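Local structure of 3-Hydroxyacyl-CoA dehydrogenase (Ralstonia eutropha H16, 4PZC) at residues 212-216 / 227-231. The protein probably catalyses the NAD-dependent oxidation of (S)-3-hydroxyacyl-CoA, including 3-hydroxybutyryl-CoA, to the 3-oxoacyl-CoA. Numbering follows the deposited sequence.
Sequences EEIDE and GPLAL
Residues 212-216 form regular helix (Glu216 N to Glu212 O, 2.8 Å). Gly227, extended at phi/psi -80/152, is the N-cap residue of the helix that Pro228 opens, and Leu231 N returns to Gly227 O at 2.7 Å. The nearest CA atoms are those of Asp215 and Gly227, 4.2 Å apart; an ideal CB on Gly227 would lie 2.6 Å from Asp215 CB, a clash, so the glycine permits this approach. Asp215 takes an m rotamer (chi1 -79°) with its carboxylate nearly in plane with the CA-CB bond (chi2 -1°). Its CA-to-CB bond points sideways, yet the carboxylate reaches the helix start and accepts two hydrogen bonds: Leu229 N to Asp215 OD1 at 3.0 Å (N-H...O angle 145°) and Ala230 N to Asp215 OD2 at 3.1 Å (N-H...O angle 154°). OD2 also hydrogen-bonds to Tyr280 OH, its strongest polar partner. The two oxygens thus accept from consecutive first-turn amides (N2 and N3), where negative charge suits the positive end of the helix dipole. Asp215 OD1 also lies 3.5 Å from Pro228 CD. The CA-to-CB bonds of Leu229 (m, t) and Ile214 (m, t) each point toward the opposite segment, with Leu229 CD1 4.0 Å from Ile214 CG2. Within the all-helical C-terminal domain, the contact joins helices 211-222 and 228-235, while helix 189-205 packs against Ile214, Pro228 and Leu229 through Leu204, Ile197, Ala200 and Phe201.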
loop_
_atom_site.group_PDB
_atom_site.type_symbol
_atom_site.label_atom_id
_atom_site.label_comp_id
_atom_site.label_asym_id
_atom_site.label_seq_id
_atom_site.Cartn_x
_atom_site.Cartn_y
_atom_site.Cartn_z
ATOM N N GLU A 212 8.140 -12.104 7.563
ATOM C CA GLU A 212 7.266 -11.622 8.647
ATOM C C GLU A 212 7.605 -10.182 8.940
ATOM O O GLU A 212 6.740 -9.331 9.009
ATOM C CB GLU A 212 7.435 -12.434 9.934
ATOM C CG GLU A 212 7.085 -13.916 9.824
ATOM C CD GLU A 212 8.166 -14.764 9.169
ATOM O OE1 GLU A 212 9.334 -14.294 9.036
ATOM O OE2 GLU A 212 7.835 -15.907 8.771
ATOM N N GLU A 213 8.894 -9.916 9.080
ATOM C CA GLU A 213 9.369 -8.564 9.356
ATOM C C GLU A 213 9.033 -7.607 8.207
ATOM O O GLU A 213 8.689 -6.454 8.434
ATOM C CB GLU A 213 10.881 -8.568 9.601
ATOM C CG GLU A 213 11.348 -9.080 10.971
ATOM C CD GLU A 213 12.840 -8.851 11.187
ATOM O OE1 GLU A 213 13.634 -9.121 10.243
ATOM O OE2 GLU A 213 13.223 -8.368 12.279
ATOM N N ILE A 214 9.151 -8.082 6.972
ATOM C CA ILE A 214 8.803 -7.265 5.829
ATOM C C ILE A 214 7.321 -6.844 5.921
ATOM O O ILE A 214 6.963 -5.663 5.675
ATOM C CB ILE A 214 9.081 -8.022 4.519
ATOM C CG1 ILE A 214 10.582 -8.129 4.244
ATOM C CG2 ILE A 214 8.430 -7.326 3.342
ATOM C CD1 ILE A 214 10.949 -9.056 3.083
ATOM N N ASP A 215 6.465 -7.813 6.269
ATOM C CA ASP A 215 5.025 -7.558 6.405
ATOM C C ASP A 215 4.760 -6.616 7.588
ATOM O O ASP A 215 3.955 -5.684 7.494
ATOM C CB ASP A 215 4.243 -8.870 6.552
ATOM C CG ASP A 215 4.008 -9.610 5.195
ATOM O OD1 ASP A 215 4.418 -9.142 4.102
ATOM O OD2 ASP A 215 3.365 -10.686 5.228
ATOM N N GLU A 216 5.480 -6.837 8.682
ATOM C CA GLU A 216 5.336 -5.999 9.859
ATOM C C GLU A 216 5.612 -4.556 9.468
ATOM O O GLU A 216 4.787 -3.658 9.702
ATOM C CB GLU A 216 6.300 -6.414 11.001
ATOM C CG GLU A 216 5.951 -7.656 11.849
ATOM C CD GLU A 216 7.021 -8.018 12.925
ATOM O OE1 GLU A 216 7.333 -7.195 13.838
ATOM O OE2 GLU A 216 7.550 -9.159 12.879
ATOM N N GLY A 227 0.074 -7.109 5.102
ATOM C CA GLY A 227 1.343 -6.981 4.424
ATOM C C GLY A 227 1.316 -7.699 3.090
ATOM O O GLY A 227 0.615 -8.705 2.943
ATOM N N PRO A 228 2.131 -7.214 2.129
ATOM C CA PRO A 228 2.134 -7.646 0.730
ATOM C C PRO A 228 2.500 -9.102 0.538
ATOM O O PRO A 228 1.967 -9.729 -0.365
ATOM C CB PRO A 228 3.201 -6.746 0.081
ATOM C CG PRO A 228 4.144 -6.422 1.186
ATOM C CD PRO A 228 3.279 -6.330 2.423
ATOM N N LEU A 229 3.387 -9.658 1.355
ATOM C CA LEU A 229 3.735 -11.070 1.161
ATOM C C LEU A 229 2.542 -11.970 1.514
ATOM O O LEU A 229 2.103 -12.811 0.703
ATOM C CB LEU A 229 4.981 -11.453 1.960
ATOM C CG LEU A 229 6.245 -10.658 1.604
ATOM C CD1 LEU A 229 7.410 -11.119 2.461
ATOM C CD2 LEU A 229 6.618 -10.760 0.127
ATOM N N ALA A 230 2.001 -11.745 2.706
ATOM C CA ALA A 230 0.724 -12.348 3.107
ATOM C C ALA A 230 -0.346 -12.097 2.038
ATOM O O ALA A 230 -1.100 -13.002 1.644
ATOM C CB ALA A 230 0.255 -11.751 4.438
ATOM N N LEU A 231 -0.412 -10.847 1.589
ATOM C CA LEU A 231 -1.374 -10.460 0.577
ATOM C C LEU A 231 -1.197 -11.295 -0.674
ATOM O O LEU A 231 -2.193 -11.732 -1.280
ATOM C CB LEU A 231 -1.222 -8.989 0.213
ATOM C CG LEU A 231 -2.355 -8.433 -0.647
ATOM C CD1 LEU A 231 -3.711 -8.757 -0.028
ATOM C CD2 LEU A 231 -2.189 -6.927 -0.822
#